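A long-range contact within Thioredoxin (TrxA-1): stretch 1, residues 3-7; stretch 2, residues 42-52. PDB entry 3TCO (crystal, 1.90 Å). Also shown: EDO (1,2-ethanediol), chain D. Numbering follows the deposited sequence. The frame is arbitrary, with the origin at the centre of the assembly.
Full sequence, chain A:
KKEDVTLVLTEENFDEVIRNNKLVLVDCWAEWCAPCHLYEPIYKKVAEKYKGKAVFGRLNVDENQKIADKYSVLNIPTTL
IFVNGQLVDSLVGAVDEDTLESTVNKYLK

Stretch 1, residues 3-7: EDVTL
Stretch 2 42-52: IYKKVAEKYKG

An irregular segment can dock on a helix by packing small apolar groups against an alanine and placing charges at the margins, as residues 3-7 of this thioredoxin illustrate. Residues 42-49 form the last turns of a helix, which Tyr 50 leaves (phi/psi -106/30). Against it lies an irregular chain, bent at Val 5 (-106/11) between Asp 4 (-110/111) and Thr 6 (-75/158). CA atoms pair Asp 4 with Lys 44 (6.4 Å) and Val 5 with Glu 48 (6.1 Å); 409 Å² is buried in all.

Val 5 covers most. Its CA-CB bond points toward the helix, and rotamer m sets CG2 3.8 Å from Ala 47 CB. Thr 6, rotamer p, turns CG2 to Ala 47 CB (3.9 Å) and Tyr 43 CD2 (4.0 Å), while its OG1 donates to Asp 4 OD1 (2.6 Å); the short methyl of the buried Ala 47 thus meets both branched residues.

Glu 3 (p, t) reaches just beyond the helix to Lys 51, t at all four chi angles, whose NZ donates a salt-bridging hydrogen bond to Glu 3 OE2 (2.9 Å). The same OE2 lies 2.8 Å from Glu 48 OE1. One water links the backbones, donating to Glu 3 O and Lys 44 O and accepting from Val 5 N, each at 2.9 Å.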

ATOM      1  N   GLU A   3       9.046  10.965  10.282  1.00 29.71           N
ATOM      2  CA  GLU A   3       8.436  11.693   9.128  1.00 30.42           C
ATOM      3  C   GLU A   3       7.575  10.735   8.311  1.00 29.13           C
ATOM      4  O   GLU A   3       7.707   9.514   8.424  1.00 29.48           O
ATOM      5  CB  GLU A   3       9.527  12.286   8.232  1.00 32.00           C
ATOM      6  CG  GLU A   3      10.086  11.296   7.221  1.00 34.07           C
ATOM      7  CD  GLU A   3      11.302  11.815   6.475  1.00 33.90           C
ATOM      8  OE1 GLU A   3      11.444  13.047   6.337  1.00 35.53           O
ATOM      9  OE2 GLU A   3      12.109  10.981   6.012  1.00 33.75           O
ATOM     10  N   ASP A   4       6.703  11.294   7.477  1.00 27.40           N
ATOM     11  CA  ASP A   4       5.805  10.492   6.649  1.00 24.96           C
ATOM     12  C   ASP A   4       6.197  10.563   5.179  1.00 23.78           C
ATOM     13  O   ASP A   4       6.065  11.608   4.539  1.00 24.87           O
ATOM     14  CB  ASP A   4       4.361  10.982   6.816  1.00 24.88           C
ATOM     15  CG  ASP A   4       3.361  10.095   6.102  1.00 23.70           C
ATOM     16  OD1 ASP A   4       3.797   9.120   5.464  1.00 22.26           O
ATOM     17  OD2 ASP A   4       2.141  10.367   6.182  1.00 26.72           O
ATOM     18  N   VAL A   5       6.682   9.450   4.645  1.00 22.38           N
ATOM     19  CA  VAL A   5       7.092   9.400   3.253  1.00 20.26           C
ATOM     20  C   VAL A   5       6.110   8.623   2.389  1.00 18.49           C
ATOM     21  O   VAL A   5       6.405   8.314   1.231  1.00 19.04           O
ATOM     22  CB  VAL A   5       8.496   8.787   3.119  1.00 19.66           C
ATOM     23  CG1 VAL A   5       9.495   9.643   3.889  1.00 19.13           C
ATOM     24  CG2 VAL A   5       8.497   7.344   3.655  1.00 20.69           C
ATOM     25  N   THR A   6       4.945   8.309   2.948  1.00 17.08           N
ATOM     26  CA  THR A   6       3.920   7.598   2.194  1.00 16.92           C
ATOM     27  C   THR A   6       3.290   8.583   1.224  1.00 16.55           C
ATOM     28  O   THR A   6       3.349   9.796   1.424  1.00 15.49           O
ATOM     29  CB  THR A   6       2.833   7.001   3.104  1.00 17.99           C
ATOM     30  OG1 THR A   6       2.135   8.053   3.789  1.00 18.09           O
ATOM     31  CG2 THR A   6       3.471   6.055   4.110  1.00 18.08           C
ATOM     32  N   LEU A   7       2.676   8.046   0.176  1.00 15.83           N
ATOM     33  CA  LEU A   7       2.084   8.860  -0.877  1.00 13.23           C
ATOM     34  C   LEU A   7       0.605   8.605  -1.091  1.00 14.25           C
ATOM     35  O   LEU A   7       0.186   7.463  -1.297  1.00 11.75           O
ATOM     36  CB  LEU A   7       2.822   8.582  -2.198  1.00 14.16           C
ATOM     37  CG  LEU A   7       2.205   9.119  -3.501  1.00 14.70           C
ATOM     38  CD1 LEU A   7       2.378  10.616  -3.570  1.00 13.87           C
ATOM     39  CD2 LEU A   7       2.878   8.463  -4.698  1.00 14.88           C
ATOM     40  N   ILE A  42       2.985   1.190  11.505  1.00 16.50           N
ATOM     41  CA  ILE A  42       3.892   0.133  11.056  1.00 17.80           C
ATOM     42  C   ILE A  42       4.167   0.337   9.562  1.00 17.05           C
ATOM     43  O   ILE A  42       5.309   0.249   9.107  1.00 14.32           O
ATOM     44  CB  ILE A  42       3.270  -1.264  11.280  1.00 19.33           C
ATOM     45  CG1 ILE A  42       3.054  -1.497  12.784  1.00 21.09           C
ATOM     46  CG2 ILE A  42       4.144  -2.341  10.664  1.00 20.32           C
ATOM     47  CD1 ILE A  42       4.305  -1.336  13.631  1.00 23.35           C
ATOM     48  N   TYR A  43       3.114   0.634   8.806  1.00 17.09           N
ATOM     49  CA  TYR A  43       3.250   0.860   7.363  1.00 17.00           C
ATOM     50  C   TYR A  43       4.147   2.070   7.130  1.00 16.76           C
ATOM     51  O   TYR A  43       5.005   2.050   6.253  1.00 17.46           O
ATOM     52  CB  TYR A  43       1.886   1.119   6.724  1.00 15.87           C
ATOM     53  CG  TYR A  43       1.924   1.188   5.216  1.00 14.17           C
ATOM     54  CD1 TYR A  43       2.070   0.036   4.451  1.00 14.59           C
ATOM     55  CD2 TYR A  43       1.798   2.413   4.548  1.00 14.60           C
ATOM     56  CE1 TYR A  43       2.085   0.090   3.059  1.00 14.57           C
ATOM     57  CE2 TYR A  43       1.815   2.480   3.150  1.00 12.52           C
ATOM     58  CZ  TYR A  43       1.954   1.312   2.415  1.00 12.63           C
ATOM     59  OH  TYR A  43       1.947   1.343   1.040  1.00 13.26           O
ATOM     60  N   LYS A  44       3.940   3.116   7.922  1.00 16.35           N
ATOM     61  CA  LYS A  44       4.743   4.338   7.827  1.00 18.60           C
ATOM     62  C   LYS A  44       6.208   4.106   8.221  1.00 18.39           C
ATOM     63  O   LYS A  44       7.134   4.611   7.570  1.00 16.51           O
ATOM     64  CB  LYS A  44       4.138   5.413   8.723  1.00 20.86           C
ATOM     65  CG  LYS A  44       2.868   6.011   8.147  1.00 25.59           C
ATOM     66  CD  LYS A  44       2.172   6.930   9.143  1.00 28.93           C
ATOM     67  CE  LYS A  44       0.969   7.604   8.507  1.00 30.01           C
ATOM     68  NZ  LYS A  44       0.443   8.655   9.414  1.00 33.33           N
ATOM     69  N   LYS A  45       6.405   3.339   9.288  1.00 16.56           N
ATOM     70  CA  LYS A  45       7.748   3.023   9.762  1.00 19.22           C
ATOM     71  C   LYS A  45       8.559   2.269   8.700  1.00 17.84           C
ATOM     72  O   LYS A  45       9.729   2.586   8.451  1.00 18.49           O
ATOM     73  CB  LYS A  45       7.661   2.186  11.043  1.00 21.38           C
ATOM     74  CG  LYS A  45       9.021   1.774  11.587  1.00 27.43           C
ATOM     75  CD  LYS A  45       8.910   1.281  13.018  1.00 30.42           C
ATOM     76  CE  LYS A  45      10.293   1.087  13.639  1.00 32.42           C
ATOM     77  NZ  LYS A  45      10.222   0.964  15.125  1.00 33.72           N
ATOM     78  N   VAL A  46       7.949   1.268   8.072  1.00 15.73           N
ATOM     79  CA  VAL A  46       8.649   0.518   7.043  1.00 16.12           C
ATOM     80  C   VAL A  46       8.888   1.396   5.814  1.00 16.00           C
ATOM     81  O   VAL A  46       9.956   1.330   5.195  1.00 15.06           O
ATOM     82  CB  VAL A  46       7.878  -0.768   6.662  1.00 16.16           C
ATOM     83  CG1 VAL A  46       8.600  -1.516   5.525  1.00 15.10           C
ATOM     84  CG2 VAL A  46       7.795  -1.685   7.898  1.00 17.56           C
ATOM     85  N   ALA A  47       7.916   2.238   5.476  1.00 14.99           N
ATOM     86  CA  ALA A  47       8.071   3.126   4.325  1.00 15.16           C
ATOM     87  C   ALA A  47       9.288   4.038   4.534  1.00 15.39           C
ATOM     88  O   ALA A  47      10.017   4.349   3.587  1.00 14.36           O
ATOM     89  CB  ALA A  47       6.811   3.971   4.121  1.00 15.60           C
ATOM     90  N   GLU A  48       9.495   4.467   5.776  1.00 15.97           N
ATOM     91  CA  GLU A  48      10.631   5.325   6.098  1.00 18.39           C
ATOM     92  C   GLU A  48      11.932   4.524   5.942  1.00 18.50           C
ATOM     93  O   GLU A  48      12.928   5.029   5.417  1.00 19.13           O
ATOM     94  CB  GLU A  48      10.486   5.843   7.533  1.00 20.60           C
ATOM     95  CG  GLU A  48      11.665   6.648   8.059  1.00 24.16           C
ATOM     96  CD  GLU A  48      12.004   7.865   7.216  1.00 28.25           C
ATOM     97  OE1 GLU A  48      11.095   8.466   6.605  1.00 29.36           O
ATOM     98  OE2 GLU A  48      13.193   8.237   7.182  1.00 32.29           O
ATOM     99  N   LYS A  49      11.930   3.275   6.393  1.00 18.33           N
ATOM    100  CA  LYS A  49      13.125   2.445   6.274  1.00 18.43           C
ATOM    101  C   LYS A  49      13.554   2.300   4.822  1.00 19.08           C
ATOM    102  O   LYS A  49      14.754   2.219   4.530  1.00 18.80           O
ATOM    103  CB  LYS A  49      12.891   1.049   6.852  1.00 22.13           C
ATOM    104  CG  LYS A  49      12.707   0.988   8.363  1.00 25.14           C
ATOM    105  CD  LYS A  49      12.760  -0.465   8.844  1.00 28.08           C
ATOM    106  CE  LYS A  49      12.592  -0.556  10.354  1.00 30.29           C
ATOM    107  NZ  LYS A  49      12.771  -1.959  10.855  1.00 32.03           N
ATOM    108  N   TYR A  50      12.583   2.250   3.908  1.00 16.48           N
ATOM    109  CA  TYR A  50      12.885   2.108   2.486  1.00 15.49           C
ATOM    110  C   TYR A  50      12.668   3.403   1.711  1.00 16.14           C
ATOM    111  O   TYR A  50      12.338   3.389   0.525  1.00 15.20           O
ATOM    112  CB  TYR A  50      12.039   0.991   1.865  1.00 14.95           C
ATOM    113  CG  TYR A  50      12.421  -0.380   2.366  1.00 15.08           C
ATOM    114  CD1 TYR A  50      11.780  -0.950   3.464  1.00 17.11           C
ATOM    115  CD2 TYR A  50      13.462  -1.095   1.766  1.00 17.43           C
ATOM    116  CE1 TYR A  50      12.166  -2.201   3.957  1.00 16.60           C
ATOM    117  CE2 TYR A  50      13.856  -2.343   2.258  1.00 18.57           C
ATOM    118  CZ  TYR A  50      13.201  -2.884   3.355  1.00 19.96           C
ATOM    119  OH  TYR A  50      13.587  -4.106   3.865  1.00 23.73           O
ATOM    120  N   LYS A  51      12.852   4.527   2.388  1.00 17.44           N
ATOM    121  CA  LYS A  51      12.692   5.827   1.742  1.00 16.74           C
ATOM    122  C   LYS A  51      13.559   5.899   0.478  1.00 18.52           C
ATOM    123  O   LYS A  51      14.728   5.520   0.503  1.00 18.12           O
ATOM    124  CB  LYS A  51      13.092   6.938   2.721  1.00 18.39           C
ATOM    125  CG  LYS A  51      12.990   8.340   2.155  1.00 15.92           C
ATOM    126  CD  LYS A  51      13.396   9.381   3.187  1.00 16.90           C
ATOM    127  CE  LYS A  51      13.330  10.783   2.581  1.00 16.89           C
ATOM    128  NZ  LYS A  51      13.488  11.830   3.645  1.00 17.33           N
ATOM    129  N   GLY A  52      12.966   6.348  -0.626  1.00 17.87           N
ATOM    130  CA  GLY A  52      13.690   6.459  -1.878  1.00 17.74           C
ATOM    131  C   GLY A  52      13.861   5.179  -2.674  1.00 16.96           C
ATOM    132  O   GLY A  52      14.284   5.223  -3.830  1.00 16.92           O
TER
HETATM  133  C1  EDO D 500       7.903   8.464  -2.543  1.00 16.49           C
HETATM  134  O1  EDO D 500       9.307   8.614  -2.772  1.00 19.52           O
HETATM  135  C2  EDO D 500       7.409   9.611  -1.658  1.00 15.79           C
HETATM  136  O2  EDO D 500       8.133   9.613  -0.424  1.00 13.80           O
HETATM  137  O   HOH W   1       7.132   7.325   6.592  1.00 26.89           O